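Local coordinates for capsule biosynthesis protein CapD proenzyme (Bacillus anthracis, PDB 3G9K) that cleaves the poly-gamma-D-glutamate capsule, linking it through an amide bond to meso-diaminopimelic acid of peptidoglycan and degrading it to a released, lower-molecular-weight form, at residues V50-L55 against A106-I111; V58-S63 against E171-T176; N129-G134 against R180-I185. All blocks are in the same frame, centred on the assembly; numbering follows the deposited sequence.

Contact 1 of 3, residues V50-L55 against A106-I111; sequences VVSYVL and AGMEYI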
loop_
_atom_site.group_PDB
_atom_site.type_symbol
_atom_site.label_atom_id
_atom_site.label_comp_id
_atom_site.label_asym_id
_atom_site.label_seq_id
_atom_site.Cartn_x
_atom_site.Cartn_y
_atom_site.Cartn_z
ATOM N N VAL A 50 -2.923 -10.787 -10.356
ATOM C CA VAL A 50 -4.381 -10.724 -10.576
ATOM C C VAL A 50 -5.028 -9.652 -9.671
ATOM O O VAL A 50 -5.784 -8.804 -10.129
ATOM C CB VAL A 50 -5.013 -12.079 -10.297
ATOM C CG1 VAL A 50 -6.482 -11.948 -10.246
ATOM C CG2 VAL A 50 -4.573 -13.105 -11.380
ATOM N N VAL A 51 -4.744 -9.728 -8.384
ATOM C CA VAL A 51 -5.218 -8.770 -7.395
ATOM C C VAL A 51 -4.795 -7.348 -7.754
ATOM O O VAL A 51 -5.591 -6.428 -7.632
ATOM C CB VAL A 51 -4.757 -9.126 -5.950
ATOM C CG1 VAL A 51 -5.021 -7.965 -4.980
ATOM C CG2 VAL A 51 -5.463 -10.417 -5.424
ATOM N N SER A 52 -3.538 -7.157 -8.137
ATOM C CA SER A 52 -3.065 -5.770 -8.437
ATOM C C SER A 52 -3.831 -5.161 -9.597
ATOM O O SER A 52 -4.339 -4.040 -9.514
ATOM C CB SER A 52 -1.591 -5.717 -8.732
ATOM O OG SER A 52 -0.877 -6.054 -7.585
ATOM N N TYR A 53 -3.973 -5.924 -10.664
ATOM C CA TYR A 53 -4.781 -5.459 -11.796
ATOM C C TYR A 53 -6.311 -5.239 -11.508
ATOM O O TYR A 53 -6.925 -4.298 -12.005
ATOM C CB TYR A 53 -4.543 -6.394 -12.991
ATOM C CG TYR A 53 -3.413 -5.997 -13.915
ATOM C CD1 TYR A 53 -2.213 -6.679 -13.921
ATOM C CD2 TYR A 53 -3.585 -4.974 -14.833
ATOM C CE1 TYR A 53 -1.171 -6.328 -14.847
ATOM C CE2 TYR A 53 -2.597 -4.626 -15.699
ATOM C CZ TYR A 53 -1.382 -5.301 -15.707
ATOM O OH TYR A 53 -0.437 -4.891 -16.591
ATOM N N VAL A 54 -6.938 -6.112 -10.728
ATOM C CA VAL A 54 -8.340 -5.956 -10.330
ATOM C C VAL A 54 -8.578 -4.654 -9.523
ATOM O O VAL A 54 -9.505 -3.897 -9.808
ATOM C CB VAL A 54 -8.826 -7.217 -9.537
ATOM C CG1 VAL A 54 -10.102 -6.922 -8.767
ATOM C CG2 VAL A 54 -8.954 -8.412 -10.509
ATOM N N LEU A 55 -7.680 -4.378 -8.590
ATOM C CA LEU A 55 -7.684 -3.195 -7.741
ATOM C C LEU A 55 -7.570 -1.957 -8.618
ATOM O O LEU A 55 -8.287 -0.972 -8.386
ATOM C CB LEU A 55 -6.569 -3.260 -6.688
ATOM C CG LEU A 55 -6.859 -4.188 -5.499
ATOM C CD1 LEU A 55 -5.581 -4.320 -4.711
ATOM C CD2 LEU A 55 -8.033 -3.697 -4.653
ATOM N N ALA A 106 5.068 -2.505 -16.145
ATOM C CA ALA A 106 6.448 -3.049 -16.144
ATOM C C ALA A 106 6.770 -3.901 -14.901
ATOM O O ALA A 106 7.407 -4.974 -15.019
ATOM C CB ALA A 106 7.470 -1.944 -16.284
ATOM N N GLY A 107 6.311 -3.464 -13.728
ATOM C CA GLY A 107 6.453 -4.226 -12.495
ATOM C C GLY A 107 5.818 -5.586 -12.550
ATOM O O GLY A 107 6.459 -6.584 -12.249
HETATM N N MSE A 108 4.536 -5.591 -12.924
HETATM C CA MSE A 108 3.772 -6.832 -13.007
HETATM C C MSE A 108 4.380 -7.790 -14.030
HETATM O O MSE A 108 4.485 -9.002 -13.766
HETATM C CB MSE A 108 2.302 -6.545 -13.350
HETATM C CG MSE A 108 1.529 -5.748 -12.280
HETATM SE SE MSE A 108 1.590 -6.553 -10.508
HETATM C CE MSE A 108 2.422 -5.165 -9.485
ATOM N N GLU A 109 4.825 -7.263 -15.192
ATOM C CA GLU A 109 5.443 -8.139 -16.180
ATOM C C GLU A 109 6.765 -8.721 -15.692
ATOM O O GLU A 109 7.024 -9.908 -15.912
ATOM C CB GLU A 109 5.671 -7.447 -17.514
ATOM C CG GLU A 109 6.310 -8.384 -18.565
ATOM C CD GLU A 109 6.191 -7.809 -19.941
ATOM O OE1 GLU A 109 5.070 -7.801 -20.483
ATOM O OE2 GLU A 109 7.209 -7.336 -20.448
ATOM N N TYR A 110 7.603 -7.895 -15.073
ATOM C CA TYR A 110 8.865 -8.333 -14.470
ATOM C C TYR A 110 8.671 -9.390 -13.374
ATOM O O TYR A 110 9.378 -10.396 -13.305
ATOM C CB TYR A 110 9.630 -7.154 -13.872
ATOM C CG TYR A 110 10.991 -7.557 -13.337
ATOM C CD1 TYR A 110 11.115 -8.216 -12.111
ATOM C CD2 TYR A 110 12.157 -7.326 -14.087
ATOM C CE1 TYR A 110 12.342 -8.629 -11.652
ATOM C CE2 TYR A 110 13.403 -7.733 -13.620
ATOM C CZ TYR A 110 13.477 -8.378 -12.417
ATOM O OH TYR A 110 14.703 -8.794 -11.951
ATOM N N ILE A 111 7.708 -9.127 -12.503
ATOM C CA ILE A 111 7.312 -10.053 -11.451
ATOM C C ILE A 111 6.840 -11.351 -12.049
ATOM O O ILE A 111 7.249 -12.414 -11.640
ATOM C CB ILE A 111 6.194 -9.427 -10.565
ATOM C CG1 ILE A 111 6.837 -8.296 -9.737
ATOM C CG2 ILE A 111 5.489 -10.522 -9.671
ATOM C CD1 ILE A 111 5.851 -7.272 -9.021
#
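Ser52 of helix 44-58 and Met108 of helix 104-115 have the closest CA pair of the two segments, 8.3 Å apart, with both CB atoms directed into the interface. Met108, modelled as selenomethionine, is the one residue of 106-111 in contact and covers both Ser52 and Tyr53. The bend at chi2 (-55°) brings its SE to Ser52, where it lies 3.7 Å from CB, and the turn at chi3 then sets the terminal CE of Met108 near the same serine, 3.9 Å from Ser52 OG. Nearer the backbone, CB and CG of Met108 slide past Tyr53, each 3.8 Å from Tyr53 CE1; CG meets the ring obliquely. The Tyr53 ring also meets Phe104 edge-to-face and packs on Leu124 and Ala127 of helix 120-133. The hydroxyl of Ser52 turns back along its own helix and hydrogen-bonds to Ala48 O, with a weak further bond to Asn18 of the companion chain, whose Phe4 also packs on Ser52. With the serine hydroxyl engaged in this way and no hydrogen bond between the two segments, the buried join between these helices rests on van der Waals packing, in which the selenium of the labelled protein stands where methionine has sulfur.

Contact 2 of 3, residues V58-S63 against E171-T176; sequences VELHAS and ETLIQT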
loop_
_atom_site.group_PDB
_atom_site.type_symbol
_atom_site.label_atom_id
_atom_site.label_comp_id
_atom_site.label_asym_id
_atom_site.label_seq_id
_atom_site.Cartn_x
_atom_site.Cartn_y
_atom_site.Cartn_z
ATOM N N VAL A 58 -11.295 -1.781 -10.040
ATOM C CA VAL A 58 -12.442 -1.616 -9.152
ATOM C C VAL A 58 -12.165 -0.654 -7.996
ATOM O O VAL A 58 -13.106 -0.181 -7.325
ATOM C CB VAL A 58 -12.940 -3.006 -8.601
ATOM C CG1 VAL A 58 -13.261 -3.973 -9.765
ATOM C CG2 VAL A 58 -11.894 -3.635 -7.644
ATOM N N GLU A 59 -10.891 -0.418 -7.705
ATOM C CA GLU A 59 -10.506 0.515 -6.663
ATOM C C GLU A 59 -9.620 1.608 -7.278
ATOM O O GLU A 59 -8.581 1.949 -6.752
ATOM C CB GLU A 59 -9.764 -0.198 -5.541
ATOM C CG GLU A 59 -9.775 0.621 -4.302
ATOM C CD GLU A 59 -8.886 0.054 -3.212
ATOM O OE1 GLU A 59 -7.749 -0.363 -3.526
ATOM O OE2 GLU A 59 -9.339 0.035 -2.051
ATOM N N LEU A 60 -10.086 2.115 -8.410
ATOM C CA LEU A 60 -9.326 2.946 -9.350
ATOM C C LEU A 60 -8.822 4.274 -8.819
ATOM O O LEU A 60 -7.816 4.819 -9.328
ATOM C CB LEU A 60 -10.187 3.155 -10.599
ATOM C CG LEU A 60 -11.485 3.945 -10.385
ATOM C CD1 LEU A 60 -11.264 5.389 -10.970
ATOM C CD2 LEU A 60 -12.703 3.280 -11.005
ATOM N N HIS A 61 -9.464 4.757 -7.764
ATOM C CA HIS A 61 -9.024 5.988 -7.088
ATOM C C HIS A 61 -7.709 5.797 -6.413
ATOM O O HIS A 61 -6.966 6.755 -6.258
ATOM C CB HIS A 61 -10.042 6.474 -6.050
ATOM C CG HIS A 61 -10.519 5.425 -5.093
ATOM N ND1 HIS A 61 -11.450 4.465 -5.448
ATOM C CD2 HIS A 61 -10.187 5.176 -3.813
ATOM C CE1 HIS A 61 -11.684 3.687 -4.409
ATOM N NE2 HIS A 61 -10.946 4.110 -3.397
ATOM N N ALA A 62 -7.393 4.556 -6.053
ATOM C CA ALA A 62 -6.257 4.280 -5.122
ATOM C C ALA A 62 -4.994 3.710 -5.734
ATOM O O ALA A 62 -3.918 3.802 -5.142
ATOM C CB ALA A 62 -6.741 3.345 -4.013
ATOM N N SER A 63 -5.095 3.055 -6.874
ATOM C CA SER A 63 -3.940 2.481 -7.531
ATOM C C SER A 63 -4.339 2.185 -8.971
ATOM O O SER A 63 -5.530 2.247 -9.312
ATOM C CB SER A 63 -3.474 1.189 -6.855
ATOM O OG SER A 63 -4.350 0.068 -7.126
ATOM N N GLU A 171 -24.562 1.308 -8.474
ATOM C CA GLU A 171 -24.626 1.427 -9.935
ATOM C C GLU A 171 -23.492 0.626 -10.558
ATOM O O GLU A 171 -22.458 0.448 -9.925
ATOM C CB GLU A 171 -24.526 2.901 -10.364
ATOM C CG GLU A 171 -25.729 3.746 -9.962
ATOM C CD GLU A 171 -26.946 3.456 -10.820
ATOM O OE1 GLU A 171 -26.912 3.794 -12.022
ATOM O OE2 GLU A 171 -27.936 2.897 -10.297
ATOM N N THR A 172 -23.690 0.143 -11.779
ATOM C CA THR A 172 -22.646 -0.582 -12.499
ATOM C C THR A 172 -21.766 0.398 -13.280
ATOM O O THR A 172 -22.259 1.167 -14.111
ATOM C CB THR A 172 -23.230 -1.616 -13.456
ATOM O OG1 THR A 172 -23.945 -2.596 -12.704
ATOM C CG2 THR A 172 -22.131 -2.308 -14.274
ATOM N N LEU A 173 -20.477 0.408 -12.960
ATOM C CA LEU A 173 -19.517 1.201 -13.728
ATOM C C LEU A 173 -18.797 0.324 -14.727
ATOM O O LEU A 173 -18.113 -0.630 -14.325
ATOM C CB LEU A 173 -18.502 1.822 -12.774
ATOM C CG LEU A 173 -17.324 2.566 -13.402
ATOM C CD1 LEU A 173 -17.800 3.729 -14.298
ATOM C CD2 LEU A 173 -16.407 3.009 -12.280
ATOM N N ILE A 174 -18.946 0.680 -16.008
ATOM C CA ILE A 174 -18.341 0.023 -17.158
ATOM C C ILE A 174 -17.225 0.948 -17.685
ATOM O O ILE A 174 -17.420 2.164 -17.777
ATOM C CB ILE A 174 -19.336 -0.238 -18.322
ATOM C CG1 ILE A 174 -20.393 -1.302 -17.906
ATOM C CG2 ILE A 174 -18.566 -0.695 -19.540
ATOM C CD1 ILE A 174 -21.706 -1.431 -18.860
ATOM N N GLN A 175 -16.050 0.363 -17.935
ATOM C CA GLN A 175 -14.825 1.103 -18.344
ATOM C C GLN A 175 -14.233 0.554 -19.657
ATOM O O GLN A 175 -13.182 -0.119 -19.677
ATOM C CB GLN A 175 -13.763 1.089 -17.206
ATOM C CG GLN A 175 -14.159 1.872 -15.955
ATOM C CD GLN A 175 -13.151 1.796 -14.844
ATOM O OE1 GLN A 175 -12.299 2.672 -14.690
ATOM N NE2 GLN A 175 -13.252 0.746 -14.049
ATOM N N THR A 176 -14.920 0.877 -20.754
ATOM C CA THR A 176 -14.584 0.425 -22.084
ATOM C C THR A 176 -13.203 0.813 -22.598
ATOM O O THR A 176 -12.494 -0.040 -23.115
ATOM C CB THR A 176 -15.637 0.889 -23.064
ATOM O OG1 THR A 176 -16.882 0.314 -22.647
ATOM C CG2 THR A 176 -15.293 0.447 -24.481
#
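Gln175, whose side chain lies against Leu60, is held by its polar atoms at two points: its backbone N bonds to Ala131 O, and its amide NE2 hydrogen-bonds to Val57 O near the end of helix 44-58. The amide so fixed presents itself to one methyl of Leu60. CD2 of Leu60 is almost evenly spaced from the two amide ends, 3.8 Å from Gln175 OE1 and 4.0 Å from Gln175 NE2, with the two side chains set obliquely to each other. The same methyl meets Leu173 tip to tip, CD2 of Leu60 lying 3.9 Å from CD2 of Leu173. Leu60 gets there with CG wedged between its backbone N and carbonyl carbon (chi1 64°), in a turn that Ala62 N closes onto Glu59 O at 2.9 Å. Phe160 touches both Leu60 and Gln175, and Phe34 of the companion chain also packs on Leu60. The contact thus joins the loop that follows helix 44-58 to strand 172-173, which pairs antiparallel with strand 135-136; Leu141 of helix 139-152 backs Leu173, and Gln175, at the N-cap position, leads directly into helix 176-188.

Contact 3 of 3, residues N129-G134 against R180-I185; sequences NYAEKG and RTLKKI
Ala131 and Leu182 meet at the buried side of a helix-helix packing, and Glu132 and Lys183 bridge it at the more exposed side. The helices, 120-133 and 176-188, belong to the N-terminal of the two polypeptides cut from one precursor, in the gamma-glutamyltransferase family of the Ntn-hydrolase clan. Ala131 and Leu182 have their CA atoms 8.5 Å apart, and both CB atoms are directed across the gap. The short alanine is met by one branch of the leucine, whose CD1 stops 4.3 Å from Ala131 CB, a loose touch. Leu182 also touches Ile128 of the partner helix, Tyr53 and Val57 of helix 44-58, and the loop residue Ile65.

The charged pair is turned differently. Lys183 runs out nearly straight beyond CG, whereas Glu132, with CG anti to its own N (chi1 -171°), bends at chi2 to 105°, and the two side chains cross at about a right angle. The lysine comes in by its end, so that NZ addresses a single carboxylate oxygen, OE1, in a salt bridge that is also a hydrogen bond. The modelled separation of Lys183 NZ and Glu132 OE1, 2.4 Å, is too short to be taken literally, and the exact placing of these ends is doubtful. At the exposed edge of the contact, the bridge is likely to be weakened by competition from water. Ala131 and Glu132 also touch Ala179, which brings the first turn of helix 176-188 into the same interface. Gly134 is the first residue to leave helical angles, with phi 107°, where a CB would press on the carbonyl O of Lys133, which calls for glycine; its N makes a weak bond to Tyr130 O, at 2.9 Å, and its own carbonyl O lies in the plane of the Tyr130 ring, at the ring's edge.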
loop_
_atom_site.group_PDB
_atom_site.type_symbol
_atom_site.label_atom_id
_atom_site.label_comp_id
_atom_site.label_asym_id
_atom_site.label_seq_id
_atom_site.Cartn_x
_atom_site.Cartn_y
_atom_site.Cartn_z
ATOM N N ASN A 129 -12.390 -8.327 -17.413
ATOM C CA ASN A 129 -13.833 -8.611 -17.327
ATOM C C ASN A 129 -14.602 -7.525 -16.557
ATOM O O ASN A 129 -15.674 -7.071 -16.969
ATOM C CB ASN A 129 -14.065 -9.979 -16.647
ATOM C CG ASN A 129 -13.625 -11.183 -17.505
ATOM O OD1 ASN A 129 -13.460 -12.297 -16.965
ATOM N ND2 ASN A 129 -13.446 -10.978 -18.811
ATOM N N TYR A 130 -14.037 -7.083 -15.434
ATOM C CA TYR A 130 -14.608 -5.970 -14.653
ATOM C C TYR A 130 -14.559 -4.645 -15.395
ATOM O O TYR A 130 -15.499 -3.870 -15.296
ATOM C CB TYR A 130 -13.939 -5.826 -13.275
ATOM C CG TYR A 130 -14.209 -6.964 -12.309
ATOM C CD1 TYR A 130 -15.512 -7.312 -11.938
ATOM C CD2 TYR A 130 -13.164 -7.656 -11.720
ATOM C CE1 TYR A 130 -15.758 -8.351 -11.045
ATOM C CE2 TYR A 130 -13.398 -8.679 -10.843
ATOM C CZ TYR A 130 -14.695 -9.031 -10.505
ATOM O OH TYR A 130 -14.914 -10.073 -9.621
ATOM N N ALA A 131 -13.515 -4.414 -16.189
ATOM C CA ALA A 131 -13.454 -3.220 -17.057
ATOM C C ALA A 131 -14.573 -3.274 -18.120
ATOM O O ALA A 131 -15.311 -2.332 -18.287
ATOM C CB ALA A 131 -12.093 -3.102 -17.733
ATOM N N GLU A 132 -14.700 -4.416 -18.783
ATOM C CA GLU A 132 -15.551 -4.540 -19.954
ATOM C C GLU A 132 -17.000 -4.757 -19.573
ATOM O O GLU A 132 -17.887 -4.127 -20.155
ATOM C CB GLU A 132 -15.132 -5.718 -20.821
ATOM C CG GLU A 132 -15.845 -5.755 -22.150
ATOM C CD GLU A 132 -14.959 -5.312 -23.298
ATOM O OE1 GLU A 132 -13.993 -6.061 -23.594
ATOM O OE2 GLU A 132 -15.233 -4.232 -23.908
ATOM N N LYS A 133 -17.221 -5.667 -18.614
ATOM C CA LYS A 133 -18.568 -6.010 -18.169
ATOM C C LYS A 133 -19.070 -5.110 -17.049
ATOM O O LYS A 133 -20.271 -4.945 -16.893
ATOM C CB LYS A 133 -18.635 -7.474 -17.733
ATOM C CG LYS A 133 -18.105 -8.478 -18.749
ATOM C CD LYS A 133 -18.918 -8.534 -19.995
ATOM C CE LYS A 133 -18.457 -9.667 -20.919
ATOM N NZ LYS A 133 -18.757 -11.045 -20.363
ATOM N N GLY A 134 -18.161 -4.572 -16.233
ATOM C CA GLY A 134 -18.542 -3.640 -15.187
ATOM C C GLY A 134 -18.455 -4.252 -13.805
ATOM O O GLY A 134 -18.215 -5.444 -13.656
ATOM N N ARG A 180 -9.999 -1.779 -23.408
ATOM C CA ARG A 180 -9.170 -1.717 -24.600
ATOM C C ARG A 180 -7.696 -1.695 -24.259
ATOM O O ARG A 180 -6.918 -2.481 -24.826
ATOM C CB ARG A 180 -9.530 -0.493 -25.445
ATOM C CG ARG A 180 -8.852 -0.468 -26.804
ATOM C CD ARG A 180 -9.369 0.717 -27.638
ATOM N NE ARG A 180 -10.834 0.718 -27.659
ATOM C CZ ARG A 180 -11.628 1.644 -27.112
ATOM N NH1 ARG A 180 -11.148 2.714 -26.495
ATOM N NH2 ARG A 180 -12.942 1.493 -27.196
ATOM N N THR A 181 -7.297 -0.810 -23.336
ATOM C CA THR A 181 -5.904 -0.713 -22.943
ATOM C C THR A 181 -5.420 -2.020 -22.352
ATOM O O THR A 181 -4.337 -2.502 -22.694
ATOM C CB THR A 181 -5.655 0.469 -21.958
ATOM O OG1 THR A 181 -6.094 1.691 -22.579
ATOM C CG2 THR A 181 -4.118 0.597 -21.494
ATOM N N LEU A 182 -6.196 -2.564 -21.422
ATOM C CA LEU A 182 -5.815 -3.815 -20.761
ATOM C C LEU A 182 -5.731 -4.982 -21.801
ATOM O O LEU A 182 -4.832 -5.802 -21.737
ATOM C CB LEU A 182 -6.793 -4.147 -19.629
ATOM C CG LEU A 182 -6.840 -3.209 -18.425
ATOM C CD1 LEU A 182 -7.840 -3.668 -17.404
ATOM C CD2 LEU A 182 -5.430 -3.078 -17.719
ATOM N N LYS A 183 -6.652 -5.031 -22.747
ATOM C CA LYS A 183 -6.577 -6.049 -23.798
ATOM C C LYS A 183 -5.323 -5.879 -24.654
ATOM O O LYS A 183 -4.703 -6.868 -25.049
ATOM C CB LYS A 183 -7.863 -6.024 -24.641
ATOM C CG LYS A 183 -9.026 -6.654 -23.893
ATOM C CD LYS A 183 -10.376 -6.351 -24.550
ATOM C CE LYS A 183 -11.380 -7.389 -24.191
ATOM N NZ LYS A 183 -12.577 -7.313 -25.104
ATOM N N LYS A 184 -4.884 -4.626 -24.885
ATOM C CA LYS A 184 -3.646 -4.375 -25.647
ATOM C C LYS A 184 -2.429 -4.875 -24.903
ATOM O O LYS A 184 -1.533 -5.465 -25.480
ATOM C CB LYS A 184 -3.473 -2.874 -25.950
ATOM C CG LYS A 184 -2.543 -2.588 -27.164
ATOM C CD LYS A 184 -2.626 -1.115 -27.548
ATOM C CE LYS A 184 -2.000 -0.794 -28.902
ATOM N NZ LYS A 184 -0.551 -0.944 -29.004
ATOM N N ILE A 185 -2.397 -4.607 -23.610
ATOM C CA ILE A 185 -1.343 -5.121 -22.741
ATOM C C ILE A 185 -1.413 -6.677 -22.712
ATOM O O ILE A 185 -0.381 -7.353 -22.709
ATOM C CB ILE A 185 -1.506 -4.548 -21.317
ATOM C CG1 ILE A 185 -1.195 -3.057 -21.277
ATOM C CG2 ILE A 185 -0.657 -5.309 -20.307
ATOM C CD1 ILE A 185 -1.639 -2.367 -19.999
#

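In the fold
Contacts 1 and 2 are buried, while contact 3 is part core and part surface. Helix 44-58 runs through the set: it supplies one side of contact 1, its end leads into contact 2, and Tyr53 links it to contact 3, with Tyr53 CE2 3.8 Å from Leu182 CD2. Contacts 2 and 3 share a chain connection, strand 172-173 being followed by helix 176-188, and Ile174 CG2 packs 3.6 Å from Glu132 O. The chemistry follows position. Contact 1, nearest the chain centre, is purely van der Waals; contact 2 sets apolar methyls beside a tethered amide; contact 3 alone adds a charged pair, at its exposed edge and modelled too short to trust in detail.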